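Enoyl-CoA hydratase (Bacillus halodurans, PDB 3LKE) probably hydrates the double bond of enoyl-CoA thioesters, or runs a related acyl-CoA reaction, as a crotonase-superfamily enzyme whose assembly holds three chains. Local coordinates at residues A[123-128]-A[182-187]; A[128-133]-A[173-178]; A[51-56]-A[103-108]; A[116-121]-A[134-139]. One frame throughout, in Å; residues are numbered along the deposited sequence.

Contact 1 (A[123-128]-A[182-187]); sequences CDRRIA and LIQEIC
Strand 185-187 forms the last, parallel strand at one edge of the crotonase-fold sheet; it and the loop leading into it are tied to strand 125-129 by two arginines and by backbone bonds. The chain of Arg125 runs out extended, with CG anti to the backbone N, and presents the side of its guanidinium to a single carboxylate oxygen. Arg125 NE lies 2.8 Å from Glu185 OE2 in a salt bridge on that oxygen's anti lone pair, while NH2 meets it from above the carboxylate plane. The two flat groups therefore stand nearly perpendicular (81°), and Gln184 CB covers one face of the guanidinium. Arg126, bent at chi2 and chi3, repeats the side-on grip on a backbone carbonyl: NE is 3.0 Å and NH2 3.1 Å from Leu182 O. Over the face of this guanidinium sits Gln184 OE1, which accepts from Arg126 N at 2.8 Å. Farther along, two backbone bonds flank Ile186 in parallel pairing with Ala128: Ala128 N lies 3.1 Å from Glu185 O and Cys187 N 2.9 Å from Ala128 O. In the second shell Arg196 adds a salt bridge to Glu185 OE2, and Glu160 of the second subunit pairs with Arg126 NH1, so this edge of the sheet also meets the trimer interface. Arg126 NH1 also donates, close to the guanidinium plane, to Cys123 O at 3.0 Å.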
loop_
_atom_site.group_PDB
_atom_site.type_symbol
_atom_site.label_atom_id
_atom_site.label_comp_id
_atom_site.label_asym_id
_atom_site.label_seq_id
_atom_site.Cartn_x
_atom_site.Cartn_y
_atom_site.Cartn_z
ATOM N N CYS A 123 -1.582 15.102 7.648
ATOM C CA CYS A 123 -0.462 15.372 8.556
ATOM C C CYS A 123 0.475 14.175 8.641
ATOM O O CYS A 123 0.086 13.036 8.359
ATOM C CB CYS A 123 -0.952 15.697 9.969
ATOM S SG CYS A 123 -1.831 17.256 10.112
ATOM N N ASP A 124 1.714 14.451 9.039
ATOM C CA ASP A 124 2.725 13.409 9.212
ATOM C C ASP A 124 2.408 12.474 10.368
ATOM O O ASP A 124 2.759 11.311 10.343
ATOM C CB ASP A 124 4.088 14.026 9.465
ATOM C CG ASP A 124 4.617 14.782 8.273
ATOM O OD1 ASP A 124 4.336 14.383 7.114
ATOM O OD2 ASP A 124 5.340 15.768 8.498
ATOM N N ARG A 125 1.756 13.001 11.401
ATOM C CA ARG A 125 1.397 12.174 12.538
ATOM C C ARG A 125 0.125 12.740 13.147
ATOM O O ARG A 125 -0.065 13.946 13.176
ATOM C CB ARG A 125 2.540 12.138 13.574
ATOM C CG ARG A 125 2.359 11.100 14.673
ATOM C CD ARG A 125 3.659 10.901 15.480
ATOM N NE ARG A 125 3.610 9.718 16.339
ATOM C CZ ARG A 125 3.844 8.479 15.938
ATOM N NH1 ARG A 125 4.097 8.232 14.651
ATOM N NH2 ARG A 125 3.790 7.475 16.811
ATOM N N ARG A 126 -0.762 11.849 13.557
ATOM C CA ARG A 126 -1.991 12.222 14.225
ATOM C C ARG A 126 -1.986 11.551 15.581
ATOM O O ARG A 126 -1.860 10.333 15.668
ATOM C CB ARG A 126 -3.194 11.737 13.414
ATOM C CG ARG A 126 -3.479 12.525 12.139
ATOM C CD ARG A 126 -2.660 12.045 10.943
ATOM N NE ARG A 126 -3.036 10.692 10.539
ATOM C CZ ARG A 126 -2.428 9.990 9.583
ATOM N NH1 ARG A 126 -1.416 10.507 8.906
ATOM N NH2 ARG A 126 -2.844 8.769 9.296
ATOM N N ILE A 127 -2.123 12.340 16.645
ATOM C CA ILE A 127 -2.131 11.806 18.005
ATOM C C ILE A 127 -3.457 12.186 18.644
ATOM O O ILE A 127 -3.861 13.352 18.575
ATOM C CB ILE A 127 -1.003 12.437 18.850
ATOM C CG1 ILE A 127 0.368 12.135 18.225
ATOM C CG2 ILE A 127 -1.056 11.910 20.293
ATOM C CD1 ILE A 127 1.517 12.955 18.844
ATOM N N ALA A 128 -4.138 11.218 19.248
ATOM C CA ALA A 128 -5.451 11.487 19.837
ATOM C C ALA A 128 -5.467 11.257 21.349
ATOM O O ALA A 128 -4.741 10.404 21.869
ATOM C CB ALA A 128 -6.507 10.597 19.181
ATOM N N LEU A 182 -5.457 5.197 11.257
ATOM C CA LEU A 182 -5.928 6.567 11.055
ATOM C C LEU A 182 -5.207 7.527 11.997
ATOM O O LEU A 182 -4.914 8.653 11.623
ATOM C CB LEU A 182 -7.447 6.680 11.224
ATOM C CG LEU A 182 -8.286 5.967 10.154
ATOM C CD1 LEU A 182 -9.767 5.969 10.516
ATOM C CD2 LEU A 182 -8.053 6.601 8.788
ATOM N N ILE A 183 -4.930 7.059 13.216
ATOM C CA ILE A 183 -4.072 7.774 14.156
ATOM C C ILE A 183 -2.849 6.916 14.474
ATOM O O ILE A 183 -2.890 5.689 14.326
ATOM C CB ILE A 183 -4.821 8.075 15.478
ATOM C CG1 ILE A 183 -6.022 8.977 15.208
ATOM C CG2 ILE A 183 -3.894 8.703 16.490
ATOM C CD1 ILE A 183 -5.674 10.306 14.670
ATOM N N GLN A 184 -1.772 7.564 14.929
ATOM C CA GLN A 184 -0.509 6.874 15.194
ATOM C C GLN A 184 -0.302 6.492 16.657
ATOM O O GLN A 184 0.444 5.559 16.953
ATOM C CB GLN A 184 0.672 7.712 14.695
ATOM C CG GLN A 184 0.889 7.603 13.177
ATOM C CD GLN A 184 -0.309 8.095 12.369
ATOM O OE1 GLN A 184 -0.697 9.261 12.451
ATOM N NE2 GLN A 184 -0.903 7.194 11.582
ATOM N N GLU A 185 -0.970 7.201 17.559
ATOM C CA GLU A 185 -0.859 6.907 18.984
ATOM C C GLU A 185 -1.942 7.590 19.794
ATOM O O GLU A 185 -2.583 8.555 19.337
ATOM C CB GLU A 185 0.521 7.305 19.528
ATOM C CG GLU A 185 0.895 8.754 19.304
ATOM C CD GLU A 185 2.266 9.100 19.885
ATOM O OE1 GLU A 185 2.442 8.988 21.121
ATOM O OE2 GLU A 185 3.162 9.501 19.112
ATOM N N ILE A 186 -2.131 7.079 21.007
ATOM C CA ILE A 186 -3.120 7.605 21.932
ATOM C C ILE A 186 -2.404 8.063 23.193
ATOM O O ILE A 186 -1.499 7.366 23.672
ATOM C CB ILE A 186 -4.141 6.518 22.298
ATOM C CG1 ILE A 186 -4.916 6.076 21.047
ATOM C CG2 ILE A 186 -5.096 7.004 23.377
ATOM C CD1 ILE A 186 -5.911 4.964 21.299
ATOM N N CYS A 187 -2.787 9.238 23.695
ATOM C CA CYS A 187 -2.412 9.677 25.039
ATOM C C CYS A 187 -3.661 9.685 25.914
ATOM O O CYS A 187 -4.751 10.014 25.444
ATOM C CB CYS A 187 -1.768 11.055 25.004
ATOM S SG CYS A 187 -0.227 11.071 24.091
#

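Contact 2 (A[128-133]-A[173-178]); sequences ALRRAK and TSEEAL
Ala128 and Leu129 end their strand, and the chain then reverses through a type I beta turn, Leu129 to Ala132, closed by Ala132 N at 3.0 Å from Leu129 O. Beyond the turn lies the first turn of helix 174-180. Arg130, the second residue of the turn, meets that helix with both its carbonyl oxygen and its guanidinium. Its carbonyl oxygen takes the hydroxyl of Ser174, OG standing 2.7 Å from Arg130 O and somewhat above the carbonyl plane. Its side chain, with CG anti to the backbone N and bends at chi2 and chi3, carries Arg130 NH1 to within 2.6 Å of Glu175 OE2. This salt bridge uses the anti lone pair and lies almost flat, the guanidinium and carboxylate planes being 10° apart, although the N-H points off line (134°); Glu188 takes NE. Ala132 O receives a bond from a water that also donates to Arg130 O and accepts from Ser174 N, at 3.2 Å from that nitrogen. Lys133 curls back so that NZ gives the same water its fourth bond, at 3.0 Å, while CE runs alongside Thr173 CG2. Thr173 is the N-cap of the helix: its OG1 is 3.1 Å from Glu176 N. The helix start is thus seated on the turn, with Ile186 of strand 185-187 packed against Ser174, Glu175 and Leu178, and Ile108 of strand 103-108 touching Ala128 and Ala132.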
loop_
_atom_site.group_PDB
_atom_site.type_symbol
_atom_site.label_atom_id
_atom_site.label_comp_id
_atom_site.label_asym_id
_atom_site.label_seq_id
_atom_site.Cartn_x
_atom_site.Cartn_y
_atom_site.Cartn_z
ATOM N N ALA A 128 -4.138 11.218 19.248
ATOM C CA ALA A 128 -5.451 11.487 19.837
ATOM C C ALA A 128 -5.467 11.257 21.349
ATOM O O ALA A 128 -4.741 10.404 21.869
ATOM C CB ALA A 128 -6.507 10.597 19.181
ATOM N N LEU A 129 -6.317 11.999 22.050
ATOM C CA LEU A 129 -6.644 11.633 23.423
ATOM C C LEU A 129 -7.519 10.374 23.383
ATOM O O LEU A 129 -8.263 10.163 22.427
ATOM C CB LEU A 129 -7.371 12.781 24.137
ATOM C CG LEU A 129 -6.514 14.008 24.474
ATOM C CD1 LEU A 129 -7.330 15.059 25.228
ATOM C CD2 LEU A 129 -5.299 13.589 25.293
ATOM N N ARG A 130 -7.421 9.538 24.415
ATOM C CA ARG A 130 -8.241 8.334 24.522
ATOM C C ARG A 130 -9.732 8.594 24.278
ATOM O O ARG A 130 -10.427 7.760 23.691
ATOM C CB ARG A 130 -8.046 7.686 25.899
ATOM C CG ARG A 130 -8.940 6.481 26.173
ATOM C CD ARG A 130 -8.381 5.212 25.555
ATOM N NE ARG A 130 -6.974 5.039 25.901
ATOM C CZ ARG A 130 -6.186 4.102 25.384
ATOM N NH1 ARG A 130 -6.663 3.249 24.493
ATOM N NH2 ARG A 130 -4.917 4.026 25.758
ATOM N N ARG A 131 -10.220 9.747 24.722
ATOM C CA ARG A 131 -11.654 10.018 24.680
ATOM C C ARG A 131 -12.141 10.494 23.312
ATOM O O ARG A 131 -13.340 10.645 23.097
ATOM C CB ARG A 131 -12.054 11.032 25.751
ATOM C CG ARG A 131 -11.371 12.374 25.622
ATOM C CD ARG A 131 -11.853 13.342 26.693
ATOM N NE ARG A 131 -11.113 14.596 26.625
ATOM C CZ ARG A 131 -11.481 15.641 25.890
ATOM N NH1 ARG A 131 -12.592 15.580 25.168
ATOM N NH2 ARG A 131 -10.741 16.746 25.881
ATOM N N ALA A 132 -11.211 10.733 22.393
ATOM C CA ALA A 132 -11.580 11.151 21.043
ATOM C C ALA A 132 -12.502 10.127 20.373
ATOM O O ALA A 132 -12.294 8.922 20.486
ATOM C CB ALA A 132 -10.336 11.362 20.200
ATOM N N LYS A 133 -13.512 10.632 19.671
ATOM C CA LYS A 133 -14.433 9.802 18.899
ATOM C C LYS A 133 -14.424 10.285 17.455
ATOM O O LYS A 133 -14.137 11.454 17.193
ATOM C CB LYS A 133 -15.854 9.883 19.465
ATOM C CG LYS A 133 -16.073 9.118 20.769
ATOM C CD LYS A 133 -16.138 7.622 20.528
ATOM C CE LYS A 133 -16.622 6.865 21.765
ATOM N NZ LYS A 133 -15.686 7.027 22.919
ATOM N N THR A 173 -14.017 4.492 18.161
ATOM C CA THR A 173 -13.156 4.946 19.236
ATOM C C THR A 173 -11.751 5.244 18.753
ATOM O O THR A 173 -11.350 4.841 17.659
ATOM C CB THR A 173 -13.021 3.862 20.316
ATOM O OG1 THR A 173 -12.416 2.703 19.738
ATOM C CG2 THR A 173 -14.380 3.497 20.881
ATOM N N SER A 174 -10.995 5.920 19.606
ATOM C CA SER A 174 -9.581 6.134 19.372
ATOM C C SER A 174 -8.856 4.796 19.208
ATOM O O SER A 174 -7.945 4.670 18.395
ATOM C CB SER A 174 -8.977 6.936 20.531
ATOM O OG SER A 174 -9.248 6.298 21.770
ATOM N N GLU A 175 -9.254 3.798 19.990
ATOM C CA GLU A 175 -8.625 2.484 19.881
ATOM C C GLU A 175 -8.802 1.935 18.469
ATOM O O GLU A 175 -7.859 1.396 17.878
ATOM C CB GLU A 175 -9.199 1.503 20.905
ATOM C CG GLU A 175 -8.427 1.466 22.216
ATOM C CD GLU A 175 -6.993 0.982 22.038
ATOM O OE1 GLU A 175 -6.784 -0.035 21.340
ATOM O OE2 GLU A 175 -6.072 1.614 22.602
ATOM N N GLU A 176 -10.013 2.074 17.934
ATOM C CA GLU A 176 -10.304 1.595 16.578
ATOM C C GLU A 176 -9.539 2.419 15.548
ATOM O O GLU A 176 -8.998 1.870 14.580
ATOM C CB GLU A 176 -11.811 1.621 16.285
ATOM C CG GLU A 176 -12.201 1.164 14.862
ATOM C CD GLU A 176 -11.971 -0.324 14.605
ATOM O OE1 GLU A 176 -11.479 -1.036 15.511
ATOM O OE2 GLU A 176 -12.290 -0.784 13.480
ATOM N N ALA A 177 -9.486 3.732 15.757
ATOM C CA ALA A 177 -8.757 4.603 14.836
ATOM C C ALA A 177 -7.279 4.226 14.818
ATOM O O ALA A 177 -6.637 4.210 13.765
ATOM C CB ALA A 177 -8.953 6.085 15.201
ATOM N N LEU A 178 -6.742 3.904 15.994
ATOM C CA LEU A 178 -5.362 3.439 16.107
ATOM C C LEU A 178 -5.128 2.117 15.364
ATOM O O LEU A 178 -4.151 1.974 14.626
ATOM C CB LEU A 178 -4.991 3.277 17.582
ATOM C CG LEU A 178 -3.561 2.840 17.884
ATOM C CD1 LEU A 178 -2.586 3.908 17.415
ATOM C CD2 LEU A 178 -3.401 2.573 19.384
HETATM O O HOH W 1 -12.833 6.788 22.111
#

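Contact 3 (A[51-56]-A[103-108]); sequences SIILQS and VTVALI
A beta-alpha-beta crossover in the central sheet of the crotonase fold brings strands 51-56 and 103-108 side by side, in parallel, after the chain has passed through helices 68-76 and 81-98. Their axes diverge by only 14°, and four backbone bonds alternate between the strands, each acceptor met nearly along its C=O axis. Ile52 N lies 2.8 Å from Val103 O, and Val105 N answers at 3.0 Å from Ile52 O. Leu54 then repeats the pattern, its N donating to Val105 O and its O accepting from Leu107 N. Where direct pairing stops, a water accepts from Ser56 N at 2.9 Å and donates to Leu107 O at 2.7 Å, carrying the connection one step further. Among the side chains, Ile53 reaches two of the other strand, Val105 and Leu107. The turn at its chi2 (-65°) folds its tip inward, so that Ile53 CD1 and Val105 CB are 3.5 Å apart, tighter than ordinary carbon contact. The other branch, Ile53 CG2, meets Leu107 CD1 at 3.6 Å, and Gln55, whose NE2 bonds to Thr18, lies alongside that leucine. Helix 190-205 packs on the face bearing Ser51, Val103 and Val105, through Tyr200, Leu201 and Val204. The face of Ile52, Leu54, Thr104 and Ala106 looks instead to helix 30-45, to Cys123 and to Met120, while strand 14-19 pairs along the far edge of strand 51-56.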
loop_
_atom_site.group_PDB
_atom_site.type_symbol
_atom_site.label_atom_id
_atom_site.label_comp_id
_atom_site.label_asym_id
_atom_site.label_seq_id
_atom_site.Cartn_x
_atom_site.Cartn_y
_atom_site.Cartn_z
ATOM N N SER A 51 8.361 22.508 12.708
ATOM C CA SER A 51 7.114 21.778 12.885
ATOM C C SER A 51 5.900 22.701 12.862
ATOM O O SER A 51 5.997 23.904 13.128
ATOM C CB SER A 51 7.128 21.015 14.211
ATOM O OG SER A 51 8.234 20.147 14.305
ATOM N N ILE A 52 4.757 22.110 12.534
ATOM C CA ILE A 52 3.470 22.776 12.604
ATOM C C ILE A 52 2.522 21.845 13.340
ATOM O O ILE A 52 2.351 20.690 12.951
ATOM C CB ILE A 52 2.913 23.078 11.207
ATOM C CG1 ILE A 52 3.802 24.092 10.487
ATOM C CG2 ILE A 52 1.499 23.621 11.309
ATOM C CD1 ILE A 52 3.421 24.327 9.062
ATOM N N ILE A 53 1.920 22.348 14.413
ATOM C CA ILE A 53 1.008 21.574 15.242
ATOM C C ILE A 53 -0.412 22.108 15.078
ATOM O O ILE A 53 -0.643 23.300 15.267
ATOM C CB ILE A 53 1.388 21.710 16.743
ATOM C CG1 ILE A 53 2.820 21.231 16.979
ATOM C CG2 ILE A 53 0.412 20.925 17.617
ATOM C CD1 ILE A 53 3.014 19.754 16.707
ATOM N N LEU A 54 -1.358 21.234 14.727
ATOM C CA LEU A 54 -2.762 21.643 14.586
ATOM C C LEU A 54 -3.540 21.110 15.771
ATOM O O LEU A 54 -3.392 19.939 16.136
ATOM C CB LEU A 54 -3.348 21.120 13.267
ATOM C CG LEU A 54 -2.728 21.755 12.020
ATOM C CD1 LEU A 54 -2.078 20.658 11.179
ATOM C CD2 LEU A 54 -3.759 22.504 11.215
ATOM N N GLN A 55 -4.334 21.971 16.407
ATOM C CA GLN A 55 -5.017 21.589 17.640
ATOM C C GLN A 55 -6.303 22.392 17.828
ATOM O O GLN A 55 -6.581 23.307 17.064
ATOM C CB GLN A 55 -4.088 21.818 18.842
ATOM C CG GLN A 55 -3.650 23.263 19.012
ATOM C CD GLN A 55 -2.606 23.422 20.121
ATOM O OE1 GLN A 55 -2.106 22.438 20.670
ATOM N NE2 GLN A 55 -2.279 24.664 20.448
ATOM N N SER A 56 -7.069 22.028 18.856
ATOM C CA SER A 56 -8.310 22.707 19.205
ATOM C C SER A 56 -8.162 23.263 20.612
ATOM O O SER A 56 -7.585 22.605 21.486
ATOM C CB SER A 56 -9.492 21.737 19.188
ATOM O OG SER A 56 -10.661 22.373 19.712
ATOM N N VAL A 103 7.481 19.346 9.731
ATOM C CA VAL A 103 6.827 18.181 10.307
ATOM C C VAL A 103 5.447 18.628 10.775
ATOM O O VAL A 103 5.318 19.600 11.525
ATOM C CB VAL A 103 7.596 17.580 11.490
ATOM C CG1 VAL A 103 6.781 16.468 12.115
ATOM C CG2 VAL A 103 8.979 17.077 11.052
ATOM N N THR A 104 4.416 17.912 10.344
ATOM C CA THR A 104 3.044 18.300 10.650
ATOM C C THR A 104 2.380 17.291 11.594
ATOM O O THR A 104 2.426 16.080 11.368
ATOM C CB THR A 104 2.221 18.455 9.353
ATOM O OG1 THR A 104 2.301 17.234 8.604
ATOM C CG2 THR A 104 2.775 19.588 8.523
ATOM N N VAL A 105 1.786 17.794 12.676
ATOM C CA VAL A 105 1.161 16.935 13.667
ATOM C C VAL A 105 -0.223 17.473 14.020
ATOM O O VAL A 105 -0.370 18.666 14.279
ATOM C CB VAL A 105 2.009 16.895 14.959
ATOM C CG1 VAL A 105 1.379 15.968 15.994
ATOM C CG2 VAL A 105 3.434 16.475 14.639
ATOM N N ALA A 106 -1.225 16.595 14.040
ATOM C CA ALA A 106 -2.563 16.972 14.486
ATOM C C ALA A 106 -2.855 16.360 15.846
ATOM O O ALA A 106 -2.616 15.178 16.075
ATOM C CB ALA A 106 -3.615 16.539 13.457
ATOM N N LEU A 107 -3.345 17.182 16.771
ATOM C CA LEU A 107 -3.671 16.686 18.102
ATOM C C LEU A 107 -5.183 16.612 18.216
ATOM O O LEU A 107 -5.844 17.654 18.268
ATOM C CB LEU A 107 -3.098 17.623 19.177
ATOM C CG LEU A 107 -1.608 17.930 19.020
ATOM C CD1 LEU A 107 -1.121 18.883 20.117
ATOM C CD2 LEU A 107 -0.827 16.627 19.063
ATOM N N ILE A 108 -5.719 15.393 18.228
ATOM C CA ILE A 108 -7.162 15.193 18.255
ATOM C C ILE A 108 -7.613 14.986 19.691
ATOM O O ILE A 108 -7.487 13.890 20.226
ATOM C CB ILE A 108 -7.597 13.961 17.437
ATOM C CG1 ILE A 108 -6.898 13.924 16.068
ATOM C CG2 ILE A 108 -9.111 13.935 17.289
ATOM C CD1 ILE A 108 -7.181 15.150 15.195
HETATM O O HOH W 2 -6.362 19.560 20.106
#

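Contact 4 (A[116-121]-A[134-139]); sequences GFNMML and FLENFH
Glu136 OE1 is the polar atom with the clearest partner, gripped across the contact by one straight hydrogen bond: Asn118 ND2 lies 2.9 Å away from OE1, with an N-H...O angle of 166°. The bond joins helix 115-118 to the loop between strand 133-135 and helix 138-141, inside the crotonase fold, in whose relatives the start of the former helix commonly helps to form the oxyanion hole. The two side chains meet tip to tip, and OE1 uses its syn lone pair. Amide and carboxylate are all but coplanar (2° apart), which brings the other oxygens close too, Asn118 OD1 being 2.7 Å from Glu136 OE2. Two oxygens so close would be consistent with a proton between them; Leu165 and Leu166 of helix 159-168 pack against the glutamate. The same amide nitrogen also rests at the edge of the Phe138 ring, Asn118 ND2 lying 3.8 Å from Phe138 CZ. Next to the polar pair comes a T-shaped pair of phenylalanines. The edge of Phe134 points at the face of Phe117, with ring centroids 4.8 Å apart and planes at 72°; CG of Phe117 is anti to its backbone N and CG of Phe134 anti to its carbonyl carbon, torsions that turn the two rings toward each other. Phe134 CE1 approaches Phe117 CE1 to 3.5 Å, and its neighbour CD1 stands over the centre of the Phe117 ring.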
loop_
_atom_site.group_PDB
_atom_site.type_symbol
_atom_site.label_atom_id
_atom_site.label_comp_id
_atom_site.label_asym_id
_atom_site.label_seq_id
_atom_site.Cartn_x
_atom_site.Cartn_y
_atom_site.Cartn_z
ATOM N N GLY A 116 -13.782 17.086 9.468
ATOM C CA GLY A 116 -13.153 17.602 10.679
ATOM C C GLY A 116 -11.977 16.737 11.109
ATOM O O GLY A 116 -10.990 17.215 11.699
ATOM N N PHE A 117 -12.081 15.443 10.824
ATOM C CA PHE A 117 -10.955 14.550 11.030
ATOM C C PHE A 117 -10.158 14.384 9.743
ATOM O O PHE A 117 -8.932 14.451 9.752
ATOM C CB PHE A 117 -11.410 13.171 11.515
ATOM C CG PHE A 117 -10.278 12.194 11.658
ATOM C CD1 PHE A 117 -9.232 12.462 12.524
ATOM C CD2 PHE A 117 -10.233 11.040 10.901
ATOM C CE1 PHE A 117 -8.180 11.580 12.670
ATOM C CE2 PHE A 117 -9.181 10.144 11.038
ATOM C CZ PHE A 117 -8.149 10.421 11.920
ATOM N N ASN A 118 -10.862 14.189 8.628
ATOM C CA ASN A 118 -10.188 13.760 7.397
ATOM C C ASN A 118 -9.129 14.721 6.873
ATOM O O ASN A 118 -8.109 14.273 6.336
ATOM C CB ASN A 118 -11.216 13.424 6.313
ATOM C CG ASN A 118 -12.131 12.297 6.736
ATOM O OD1 ASN A 118 -11.729 11.442 7.512
ATOM N ND2 ASN A 118 -13.361 12.276 6.218
ATOM N N MET A 119 -9.356 16.024 7.034
ATOM C CA MET A 119 -8.327 17.019 6.681
ATOM C C MET A 119 -6.994 16.705 7.368
ATOM O O MET A 119 -5.923 16.862 6.776
ATOM C CB MET A 119 -8.786 18.455 6.980
ATOM C CG MET A 119 -9.741 19.018 5.920
ATOM S SD MET A 119 -9.920 20.829 5.945
ATOM C CE MET A 119 -8.556 21.252 7.090
ATOM N N MET A 120 -7.062 16.224 8.605
ATOM C CA MET A 120 -5.842 15.977 9.366
ATOM C C MET A 120 -5.094 14.728 8.897
ATOM O O MET A 120 -3.968 14.488 9.318
ATOM C CB MET A 120 -6.117 15.919 10.875
ATOM C CG MET A 120 -6.732 17.214 11.452
ATOM S SD MET A 120 -5.722 18.709 11.203
ATOM C CE MET A 120 -6.660 19.562 9.965
ATOM N N LEU A 121 -5.720 13.929 8.026
ATOM C CA LEU A 121 -5.038 12.762 7.479
ATOM C C LEU A 121 -3.864 13.156 6.590
ATOM O O LEU A 121 -3.005 12.321 6.280
ATOM C CB LEU A 121 -6.026 11.868 6.726
ATOM C CG LEU A 121 -7.089 11.230 7.612
ATOM C CD1 LEU A 121 -8.100 10.462 6.745
ATOM C CD2 LEU A 121 -6.432 10.288 8.615
ATOM N N PHE A 134 -14.761 9.382 16.535
ATOM C CA PHE A 134 -14.606 9.610 15.103
ATOM C C PHE A 134 -15.832 9.108 14.360
ATOM O O PHE A 134 -16.495 8.180 14.813
ATOM C CB PHE A 134 -13.370 8.848 14.601
ATOM C CG PHE A 134 -12.100 9.233 15.306
ATOM C CD1 PHE A 134 -11.294 10.233 14.793
ATOM C CD2 PHE A 134 -11.716 8.593 16.476
ATOM C CE1 PHE A 134 -10.117 10.593 15.429
ATOM C CE2 PHE A 134 -10.547 8.952 17.119
ATOM C CZ PHE A 134 -9.745 9.959 16.587
ATOM N N LEU A 135 -16.125 9.725 13.220
ATOM C CA LEU A 135 -17.297 9.369 12.427
ATOM C C LEU A 135 -17.081 9.668 10.943
ATOM O O LEU A 135 -16.567 10.717 10.587
ATOM C CB LEU A 135 -18.526 10.129 12.946
ATOM C CG LEU A 135 -19.875 9.879 12.253
ATOM C CD1 LEU A 135 -20.321 8.442 12.459
ATOM C CD2 LEU A 135 -20.929 10.860 12.782
ATOM N N GLU A 136 -17.467 8.723 10.087
ATOM C CA GLU A 136 -17.484 8.919 8.641
ATOM C C GLU A 136 -18.902 8.585 8.198
ATOM O O GLU A 136 -19.279 7.416 8.157
ATOM C CB GLU A 136 -16.501 7.964 7.966
ATOM C CG GLU A 136 -15.104 8.042 8.541
ATOM C CD GLU A 136 -14.342 9.253 8.055
ATOM O OE1 GLU A 136 -14.903 10.034 7.253
ATOM O OE2 GLU A 136 -13.173 9.420 8.465
ATOM N N ASN A 137 -19.694 9.602 7.891
ATOM C CA ASN A 137 -21.125 9.388 7.747
ATOM C C ASN A 137 -21.651 9.627 6.342
ATOM O O ASN A 137 -22.846 9.845 6.150
ATOM C CB ASN A 137 -21.888 10.259 8.740
ATOM C CG ASN A 137 -23.228 9.669 9.120
ATOM O OD1 ASN A 137 -23.394 8.448 9.175
ATOM N ND2 ASN A 137 -24.194 10.542 9.404
ATOM N N PHE A 138 -20.752 9.585 5.367
ATOM C CA PHE A 138 -21.107 9.869 3.979
ATOM C C PHE A 138 -22.211 8.948 3.447
ATOM O O PHE A 138 -23.067 9.391 2.682
ATOM C CB PHE A 138 -19.887 9.736 3.065
ATOM C CG PHE A 138 -18.718 10.594 3.461
ATOM C CD1 PHE A 138 -18.697 11.948 3.158
ATOM C CD2 PHE A 138 -17.622 10.037 4.111
ATOM C CE1 PHE A 138 -17.622 12.732 3.508
ATOM C CE2 PHE A 138 -16.534 10.832 4.485
ATOM C CZ PHE A 138 -16.534 12.173 4.172
ATOM N N HIS A 139 -22.176 7.673 3.837
ATOM C CA HIS A 139 -23.102 6.665 3.283
ATOM C C HIS A 139 -24.563 7.031 3.572
ATOM O O HIS A 139 -25.406 7.049 2.674
ATOM C CB HIS A 139 -22.777 5.281 3.852
ATOM C CG HIS A 139 -23.587 4.162 3.264
ATOM N ND1 HIS A 139 -23.438 3.734 1.962
ATOM C CD2 HIS A 139 -24.525 3.356 3.818
ATOM C CE1 HIS A 139 -24.260 2.721 1.736
ATOM N NE2 HIS A 139 -24.929 2.472 2.848
#

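In the fold
Three contacts build out from one sheet in which strands 51-56, 103-108, 125-129 and 185-187 are consecutive. Contact 3 pairs the first two and closes before the others open; contact 1, its centre about 10 Å away, pairs the last two, and strands 103-108 and 125-129 join them. Contact 2, about 9 Å from contact 1, shares Ala128 with it and lies at the end of the same strand, within the chain span that contact 1 closes. Contact 4, centred about 14 Å from contact 1 and 13 Å from contact 2, crosses both in sequence: Phe134 packs on Ser174 and Ala177, and Phe117 on Ile183. The sheet edge, helix 174-180 and helix 115-118 thus share one core.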